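Local coordinates for endoglucanase (Acetivibrio cellulolyticus, PDB 5NRM), which supplies in this chain a type I cohesin domain, the scaffoldin module that binds enzyme-borne dockerins in cellulosome assembly, within a larger protein that probably also cleaves cellulose, at residues 3-8 / 131-136; 17-22 / 94-99; 37-42 / 113-118. All blocks are in the same frame, centred on the assembly; numbering follows the deposited sequence.

Contact 1. Residues 3-8 / 131-136; sequences FNLSID and AKVTNG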
loop_
_atom_site.group_PDB
_atom_site.type_symbol
_atom_site.label_atom_id
_atom_site.label_comp_id
_atom_site.label_asym_id
_atom_site.label_seq_id
_atom_site.Cartn_x
_atom_site.Cartn_y
_atom_site.Cartn_z
ATOM N N PHE A 3 12.732 8.824 -7.400
ATOM C CA PHE A 3 11.593 8.446 -6.577
ATOM C C PHE A 3 12.022 7.393 -5.547
ATOM O O PHE A 3 12.611 6.364 -5.896
ATOM C CB PHE A 3 10.476 7.906 -7.437
ATOM C CG PHE A 3 9.223 7.493 -6.692
ATOM C CD1 PHE A 3 8.557 8.383 -5.869
ATOM C CD2 PHE A 3 8.679 6.268 -6.865
ATOM C CE1 PHE A 3 7.396 8.013 -5.225
ATOM C CE2 PHE A 3 7.529 5.888 -6.269
ATOM C CZ PHE A 3 6.901 6.739 -5.356
ATOM N N ASN A 4 11.688 7.635 -4.274
ATOM C CA ASN A 4 12.142 6.834 -3.127
ATOM C C ASN A 4 10.991 6.505 -2.210
ATOM O O ASN A 4 10.178 7.372 -1.914
ATOM C CB ASN A 4 13.170 7.608 -2.287
ATOM C CG ASN A 4 14.543 7.631 -2.923
ATOM O OD1 ASN A 4 15.387 6.793 -2.621
ATOM N ND2 ASN A 4 14.750 8.537 -3.868
ATOM N N LEU A 5 10.936 5.253 -1.825
ATOM C CA LEU A 5 10.097 4.749 -0.728
ATOM C C LEU A 5 11.030 4.387 0.405
ATOM O O LEU A 5 11.888 3.508 0.263
ATOM C CB LEU A 5 9.334 3.528 -1.239
ATOM C CG LEU A 5 8.635 2.659 -0.212
ATOM C CD1 LEU A 5 7.607 3.509 0.597
ATOM C CD2 LEU A 5 7.977 1.387 -0.744
ATOM N N SER A 6 10.875 5.039 1.567
ATOM C CA SER A 6 11.756 4.829 2.686
ATOM C C SER A 6 11.029 4.676 3.987
ATOM O O SER A 6 9.918 5.209 4.215
ATOM C CB SER A 6 12.775 5.938 2.803
ATOM O OG SER A 6 12.153 7.186 3.104
ATOM N N ILE A 7 11.635 3.915 4.860
ATOM C CA ILE A 7 11.130 3.750 6.216
ATOM C C ILE A 7 12.150 4.340 7.144
ATOM O O ILE A 7 13.334 4.087 7.019
ATOM C CB ILE A 7 10.897 2.259 6.564
ATOM C CG1 ILE A 7 10.006 1.659 5.489
ATOM C CG2 ILE A 7 10.381 2.141 8.012
ATOM C CD1 ILE A 7 9.741 0.185 5.684
ATOM N N ASP A 8 11.698 5.238 8.000
ATOM C CA ASP A 8 12.592 5.865 8.976
ATOM C C ASP A 8 13.225 4.844 9.927
ATOM O O ASP A 8 12.690 3.767 10.217
ATOM C CB ASP A 8 11.911 6.942 9.821
ATOM C CG ASP A 8 11.618 8.256 9.062
ATOM O OD1 ASP A 8 11.946 8.423 7.855
ATOM O OD2 ASP A 8 11.023 9.123 9.758
ATOM N N ALA A 131 10.211 2.745 -7.402
ATOM C CA ALA A 131 10.764 3.383 -6.219
ATOM C C ALA A 131 12.110 2.718 -5.809
ATOM O O ALA A 131 12.237 1.472 -5.830
ATOM C CB ALA A 131 9.775 3.270 -5.068
ATOM N N LYS A 132 13.086 3.550 -5.485
ATOM C CA LYS A 132 14.295 3.081 -4.719
ATOM C C LYS A 132 13.830 2.865 -3.273
ATOM O O LYS A 132 13.252 3.754 -2.694
ATOM C CB LYS A 132 15.440 4.109 -4.770
ATOM C CG LYS A 132 16.691 3.805 -3.902
ATOM C CD LYS A 132 17.861 3.171 -4.614
ATOM C CE LYS A 132 18.796 2.459 -3.626
ATOM N NZ LYS A 132 18.125 1.291 -2.936
ATOM N N VAL A 133 14.058 1.668 -2.750
ATOM C CA VAL A 133 13.628 1.333 -1.407
ATOM C C VAL A 133 14.775 1.511 -0.380
ATOM O O VAL A 133 15.888 1.041 -0.578
ATOM C CB VAL A 133 13.108 -0.098 -1.364
ATOM C CG1 VAL A 133 12.869 -0.599 0.061
ATOM C CG2 VAL A 133 11.867 -0.233 -2.213
ATOM N N THR A 134 14.478 2.125 0.775
ATOM C CA THR A 134 15.405 2.148 1.891
ATOM C C THR A 134 14.624 1.668 3.117
ATOM O O THR A 134 13.567 2.221 3.469
ATOM C CB THR A 134 15.932 3.569 2.154
ATOM O OG1 THR A 134 16.542 4.038 0.948
ATOM C CG2 THR A 134 16.916 3.575 3.341
ATOM N N ASN A 135 15.121 0.631 3.761
ATOM C CA ASN A 135 14.461 0.093 4.923
ATOM C C ASN A 135 14.880 0.794 6.225
ATOM O O ASN A 135 15.819 1.605 6.252
ATOM C CB ASN A 135 14.730 -1.395 5.004
ATOM C CG ASN A 135 14.070 -2.131 3.861
ATOM O OD1 ASN A 135 12.932 -1.834 3.508
ATOM N ND2 ASN A 135 14.797 -3.071 3.253
ATOM N N GLY A 136 14.079 0.558 7.254
ATOM C CA GLY A 136 14.273 1.225 8.504
ATOM C C GLY A 136 14.249 0.309 9.669
ATOM O O GLY A 136 14.543 -0.941 9.562
HETATM O O HOH W 1 14.652 5.057 -0.565
HETATM O O HOH W 2 15.974 4.181 7.557
#
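Phe-3 lays the CD2 and CE2 side of its ring obliquely against Ala-131, with CE2 3.7 Å from the CB of Ala-131. Its CG stands anti to the backbone N (chi1 -179°), which brings the ring alongside the start of the partner segment; Phe-121 meets the same ring edge-to-face. The methyl of Ala-131 also touches Leu-5, so it is in contact with both large side chains. Parallel pairing follows from the 8° angle between the strand axes and from the alternating bonds: the N of Lys-132 gives to the O of Phe-3 at 2.9 Å, Leu-5 N to Lys-132 O, Thr-134 N to Leu-5 O, and Ile-7 N to Thr-134 O nearly along the C=O axis. On the polar side, Asn-4 and Lys-132 run side by side, OD1 of Asn-4 lying 3.4 Å from CB of Lys-132. Water 1 joins this row, hydrogen-bonded to Asn-4 OD1, Lys-132 O and, at 2.6 Å, to Thr-134 OG1. Leu-5 and Val-133 occupy the other face, where both touch Ile-115. Beyond Ser-6 and Thr-134 the register slips by one residue, for Ile-7 lies nearest Gly-136. Water 2 spans the slip by donating to Ile-7 O at 2.7 Å and to Asn-135 O at 2.9 Å, while OD1 of Asn-135 accepts from Ile-115 N. A parallel pairing of the first and last strands in an otherwise largely antiparallel sandwich is the closure typical of the cohesin jelly roll.

Contact 2. Residues 17-22 / 94-99; sequences SVVVPV and FANLNF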
loop_
_atom_site.group_PDB
_atom_site.type_symbol
_atom_site.label_atom_id
_atom_site.label_comp_id
_atom_site.label_asym_id
_atom_site.label_seq_id
_atom_site.Cartn_x
_atom_site.Cartn_y
_atom_site.Cartn_z
ATOM N N SER A 17 5.606 3.114 23.498
ATOM C CA SER A 17 5.066 3.118 22.152
ATOM C C SER A 17 5.993 3.903 21.272
ATOM O O SER A 17 6.799 4.736 21.739
ATOM C CB SER A 17 3.671 3.738 22.195
ATOM O OG SER A 17 3.789 5.079 22.598
ATOM N N VAL A 18 5.894 3.665 19.975
ATOM C CA VAL A 18 6.721 4.368 18.975
ATOM C C VAL A 18 5.974 4.442 17.646
ATOM O O VAL A 18 5.182 3.584 17.315
ATOM C CB VAL A 18 8.046 3.560 18.784
ATOM C CG1 VAL A 18 7.786 2.201 18.165
ATOM C CG2 VAL A 18 9.128 4.320 18.015
ATOM N N VAL A 19 6.239 5.504 16.898
ATOM C CA VAL A 19 5.697 5.700 15.551
ATOM C C VAL A 19 6.860 5.581 14.583
ATOM O O VAL A 19 7.949 6.186 14.763
ATOM C CB VAL A 19 4.990 7.066 15.408
ATOM C CG1 VAL A 19 4.403 7.234 14.015
ATOM C CG2 VAL A 19 3.915 7.160 16.472
ATOM N N VAL A 20 6.652 4.819 13.509
ATOM C CA VAL A 20 7.654 4.615 12.429
ATOM C C VAL A 20 7.072 5.153 11.120
ATOM O O VAL A 20 6.102 4.560 10.614
ATOM C CB VAL A 20 7.989 3.131 12.260
ATOM C CG1 VAL A 20 9.023 2.997 11.153
ATOM C CG2 VAL A 20 8.557 2.552 13.579
ATOM N N PRO A 21 7.563 6.303 10.685
ATOM C CA PRO A 21 7.054 6.893 9.428
ATOM C C PRO A 21 7.609 6.128 8.226
ATOM O O PRO A 21 8.775 5.687 8.171
ATOM C CB PRO A 21 7.541 8.340 9.510
ATOM C CG PRO A 21 7.801 8.602 10.964
ATOM C CD PRO A 21 8.321 7.312 11.466
ATOM N N VAL A 22 6.728 5.988 7.220
ATOM C CA VAL A 22 7.054 5.508 5.863
ATOM C C VAL A 22 6.835 6.659 4.912
ATOM O O VAL A 22 5.768 7.307 4.932
ATOM C CB VAL A 22 6.128 4.325 5.479
ATOM C CG1 VAL A 22 6.462 3.835 4.086
ATOM C CG2 VAL A 22 6.181 3.191 6.485
ATOM N N PHE A 94 3.961 9.187 4.159
ATOM C CA PHE A 94 2.853 8.436 3.539
ATOM C C PHE A 94 2.071 7.562 4.512
ATOM O O PHE A 94 0.868 7.387 4.366
ATOM C CB PHE A 94 3.458 7.540 2.406
ATOM C CG PHE A 94 2.429 6.690 1.669
ATOM C CD1 PHE A 94 1.585 7.258 0.706
ATOM C CD2 PHE A 94 2.364 5.370 1.873
ATOM C CE1 PHE A 94 0.702 6.427 0.031
ATOM C CE2 PHE A 94 1.452 4.552 1.231
ATOM C CZ PHE A 94 0.659 5.066 0.271
ATOM N N ALA A 95 2.743 6.942 5.475
ATOM C CA ALA A 95 2.075 6.157 6.533
ATOM C C ALA A 95 2.820 6.329 7.827
ATOM O O ALA A 95 4.059 6.398 7.825
ATOM C CB ALA A 95 2.008 4.689 6.187
ATOM N N ASN A 96 2.083 6.335 8.931
ATOM C CA ASN A 96 2.653 6.264 10.313
ATOM C C ASN A 96 2.266 4.929 10.907
ATOM O O ASN A 96 1.050 4.685 11.063
ATOM C CB ASN A 96 2.112 7.437 11.135
ATOM C CG ASN A 96 2.646 8.765 10.613
ATOM O OD1 ASN A 96 1.841 9.670 10.140
ATOM N ND2 ASN A 96 3.934 8.918 10.681
ATOM N N LEU A 97 3.255 4.121 11.269
ATOM C CA LEU A 97 3.029 2.828 11.800
ATOM C C LEU A 97 3.199 2.949 13.318
ATOM O O LEU A 97 4.261 3.326 13.779
ATOM C CB LEU A 97 3.991 1.841 11.182
ATOM C CG LEU A 97 4.011 1.761 9.654
ATOM C CD1 LEU A 97 5.103 0.734 9.266
ATOM C CD2 LEU A 97 2.623 1.439 9.084
ATOM N N ASN A 98 2.183 2.561 14.045
ATOM C CA ASN A 98 2.193 2.653 15.518
ATOM C C ASN A 98 2.386 1.295 16.179
ATOM O O ASN A 98 1.605 0.375 15.971
ATOM C CB ASN A 98 0.877 3.268 15.992
ATOM C CG ASN A 98 0.582 4.570 15.315
ATOM O OD1 ASN A 98 1.397 5.479 15.425
ATOM N ND2 ASN A 98 -0.603 4.700 14.703
ATOM N N PHE A 99 3.506 1.136 16.874
ATOM C CA PHE A 99 3.834 -0.051 17.621
ATOM C C PHE A 99 3.941 0.230 19.123
ATOM O O PHE A 99 4.282 1.322 19.533
ATOM C CB PHE A 99 5.224 -0.530 17.157
ATOM C CG PHE A 99 5.287 -0.911 15.697
ATOM C CD1 PHE A 99 4.831 -2.153 15.256
ATOM C CD2 PHE A 99 5.770 0.020 14.771
ATOM C CE1 PHE A 99 4.974 -2.471 13.892
ATOM C CE2 PHE A 99 5.919 -0.306 13.455
ATOM C CZ PHE A 99 5.460 -1.541 13.012
#
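Two neighbouring antiparallel strands of the cohesin beta-sandwich meet here, their short axes at 157° and 4.5 Å apart, and the side chains of residues 18-22 and 95-99 alternate between two faces. On one face lie Val-18, Val-20 and Val-22 from one strand and Ala-95, Leu-97 and Phe-99 from the other; all but Val-18 are buried. Their packing is oblique, not head-on. Phe-99, whose CG is anti to its own carbonyl carbon (chi1 -62°), reaches diagonally past Val-18 to Val-20, so that ring atom CE2 sits 3.9 Å from CG2 of Val-20. Leu-97 crosses toward Val-22 in the same way, its CD1 3.9 Å from the CG2 of Val-22. The layer continues into the fold, since Val-20 touches Ile-7, Val-22 touches Leu-5 and the ring of Phe-99 meets that of Tyr-41.

Val-19, Pro-21, Asn-96 and Asn-98 form the other face, which is more polar. Asn-98 lies alongside Val-19, pointing the same way, and its OD1 comes within 3.2 Å of Val-19 CG2. The amide is turned so that ND2 bonds to Ser-50 OG and Asp-52 OD2 on the next strand, which fixes its rotation. Asn-96 crosses Val-19 and Pro-21 obliquely, its ND2 lying 3.8 Å from the CB of Pro-21.

Backbone bonds run in reciprocal pairs between Val-18 and Phe-99 and between Val-20 and Leu-97. In the second pair Leu-97 N approaches Val-20 O from above the carbonyl plane. The regular alternation ends in a classic beta bulge, where Phe-94 and Ala-95 both face Val-22: the O of Val-22 accepts from Phe-94 N at 2.7 Å and, on a lone pair, from Ala-95 N at 3.1 Å.

Contact 3. Residues 37-42 / 113-118; sequences FTVTYD and VSISGT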
loop_
_atom_site.group_PDB
_atom_site.type_symbol
_atom_site.label_atom_id
_atom_site.label_comp_id
_atom_site.label_asym_id
_atom_site.label_seq_id
_atom_site.Cartn_x
_atom_site.Cartn_y
_atom_site.Cartn_z
ATOM N N PHE A 37 1.977 -2.038 -1.227
ATOM C CA PHE A 37 3.238 -2.679 -0.789
ATOM C C PHE A 37 3.021 -3.353 0.539
ATOM O O PHE A 37 2.003 -3.112 1.203
ATOM C CB PHE A 37 4.440 -1.718 -0.763
ATOM C CG PHE A 37 4.266 -0.502 0.105
ATOM C CD1 PHE A 37 4.506 -0.495 1.457
ATOM C CD2 PHE A 37 3.793 0.693 -0.460
ATOM C CE1 PHE A 37 4.369 0.658 2.207
ATOM C CE2 PHE A 37 3.676 1.850 0.255
ATOM C CZ PHE A 37 3.939 1.832 1.617
ATOM N N THR A 38 3.975 -4.244 0.837
ATOM C CA THR A 38 3.967 -5.006 2.077
ATOM C C THR A 38 5.060 -4.417 2.948
ATOM O O THR A 38 6.149 -4.138 2.491
ATOM C CB THR A 38 4.284 -6.461 1.813
ATOM O OG1 THR A 38 3.284 -7.046 0.999
ATOM C CG2 THR A 38 4.360 -7.316 3.096
ATOM N N VAL A 39 4.757 -4.280 4.257
ATOM C CA VAL A 39 5.732 -3.928 5.311
ATOM C C VAL A 39 5.870 -5.074 6.291
ATOM O O VAL A 39 4.875 -5.523 6.817
ATOM C CB VAL A 39 5.355 -2.642 6.072
ATOM C CG1 VAL A 39 6.419 -2.335 7.129
ATOM C CG2 VAL A 39 5.147 -1.480 5.142
ATOM N N THR A 40 7.068 -5.562 6.449
ATOM C CA THR A 40 7.420 -6.552 7.468
ATOM C C THR A 40 8.054 -5.833 8.636
ATOM O O THR A 40 8.715 -4.811 8.485
ATOM C CB THR A 40 8.234 -7.723 6.947
ATOM O OG1 THR A 40 9.408 -7.232 6.353
ATOM C CG2 THR A 40 7.408 -8.474 5.933
ATOM N N TYR A 41 7.877 -6.408 9.823
ATOM C CA TYR A 41 8.485 -5.856 11.054
ATOM C C TYR A 41 8.874 -6.988 11.947
ATOM O O TYR A 41 8.255 -8.088 11.940
ATOM C CB TYR A 41 7.569 -4.817 11.687
ATOM C CG TYR A 41 6.261 -5.380 12.154
ATOM C CD1 TYR A 41 6.118 -5.913 13.473
ATOM C CD2 TYR A 41 5.150 -5.415 11.324
ATOM C CE1 TYR A 41 4.927 -6.492 13.878
ATOM C CE2 TYR A 41 3.975 -5.979 11.729
ATOM C CZ TYR A 41 3.831 -6.515 13.012
ATOM O OH TYR A 41 2.642 -7.128 13.431
ATOM N N ASP A 42 9.803 -6.696 12.838
ATOM C CA ASP A 42 10.281 -7.759 13.765
ATOM C C ASP A 42 9.286 -7.918 14.912
ATOM O O ASP A 42 9.262 -7.137 15.906
ATOM C CB ASP A 42 11.657 -7.386 14.309
ATOM C CG ASP A 42 12.241 -8.411 15.242
ATOM O OD1 ASP A 42 11.514 -9.356 15.617
ATOM O OD2 ASP A 42 13.445 -8.253 15.575
ATOM N N VAL A 113 12.182 -2.827 10.283
ATOM C CA VAL A 113 10.890 -2.537 9.685
ATOM C C VAL A 113 11.253 -2.307 8.187
ATOM O O VAL A 113 12.024 -1.412 7.884
ATOM C CB VAL A 113 10.194 -1.290 10.239
ATOM C CG1 VAL A 113 8.839 -1.071 9.613
ATOM C CG2 VAL A 113 9.999 -1.401 11.748
ATOM N N SER A 114 10.713 -3.137 7.301
ATOM C CA SER A 114 11.237 -3.245 5.918
ATOM C C SER A 114 10.073 -3.325 4.941
ATOM O O SER A 114 8.978 -3.879 5.229
ATOM C CB SER A 114 12.018 -4.528 5.771
ATOM O OG SER A 114 13.019 -4.602 6.741
ATOM N N ILE A 115 10.358 -2.881 3.698
ATOM C CA ILE A 115 9.458 -3.240 2.590
ATOM C C ILE A 115 9.765 -4.669 2.177
ATOM O O ILE A 115 10.954 -5.059 2.155
ATOM C CB ILE A 115 9.695 -2.273 1.441
ATOM C CG1 ILE A 115 9.499 -0.800 1.836
ATOM C CG2 ILE A 115 8.767 -2.654 0.240
ATOM C CD1 ILE A 115 8.144 -0.394 2.426
ATOM N N SER A 116 8.732 -5.467 1.910
ATOM C CA SER A 116 8.848 -6.844 1.515
ATOM C C SER A 116 8.225 -7.067 0.114
ATOM O O SER A 116 7.170 -6.560 -0.144
ATOM C CB SER A 116 8.119 -7.735 2.555
ATOM O OG SER A 116 8.205 -9.109 2.209
ATOM N N GLY A 117 8.937 -7.782 -0.751
ATOM C CA GLY A 117 8.456 -8.066 -2.100
ATOM C C GLY A 117 8.390 -6.829 -2.961
ATOM O O GLY A 117 9.159 -5.873 -2.763
ATOM N N THR A 118 7.544 -6.857 -3.986
ATOM C CA THR A 118 7.548 -5.794 -4.996
ATOM C C THR A 118 6.545 -4.737 -4.677
ATOM O O THR A 118 5.361 -5.020 -4.625
ATOM C CB THR A 118 7.308 -6.449 -6.401
ATOM O OG1 THR A 118 8.423 -7.304 -6.746
ATOM C CG2 THR A 118 7.116 -5.409 -7.476
HETATM O O HOH W 3 5.716 -4.670 -1.482
#
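This is an antiparallel strand pairing in the cohesin beta-sandwich, between strand 34-41 and the end of strand 110-116, with strand 73-79 on the other side of 34-41. In type I cohesins the corresponding sheet presents the dockerin-binding surface, although the other chain of the assembly touches neither segment. The 146° between the short axes records a marked twist. The core of the pairing is the reciprocal bonding of Thr-40 and Ser-114: Thr-40 N gives to Ser-114 O at 2.8 Å, nearly along the C=O axis, and Ser-114 N returns the bond to Thr-40 O.

Apolar side chains fill the inner face. Val-39 crosses Val-113 obliquely, CG1 of Val-39 lying 3.7 Å from CG1 of Val-113. Ile-115, bent at both torsions (chi1 and chi2 -57°), swings CD1 to the Phe-37 ring, 3.8 Å from CD1 of Phe-37, while Val-39 CG2 meets that ring at its edge, in plane. On the opposite face, with Thr-38, Ser-114 and Ser-116, Thr-40 turns its CG2 against Ser-116 CB, 3.5 Å away, and OG1 of Thr-38 is hydrogen-bonded to NZ of Lys-75.

Near the corner at Gly-117 the pairing loosens. Ser-116 N comes to Thr-38 O from above the carbonyl plane, and water 3 fills in for a direct return bond, accepting from Thr-38 N at 2.9 Å and donating to Ser-116 O at 2.7 Å.

From the N terminus, residues 3-8 open contact 1, which closes only when 131-136 arrives, so its loop spans most of the domain and encloses both other contacts. Strand 17-25 turns back beside 4-12 and waits for 94-99 to make contact 2; before that, 37-42 has already opened contact 3, completed by 113-118. The loops of contacts 2 and 3 therefore cross. In space the contacts are 11 to 14 Å apart between centres. Asp-8 N to Pro-21 O links contacts 1 and 2, Gly-136 N to Val-113 O links 1 and 3, and Phe-94 against Phe-37 packs contact 2 onto contact 3 across the core.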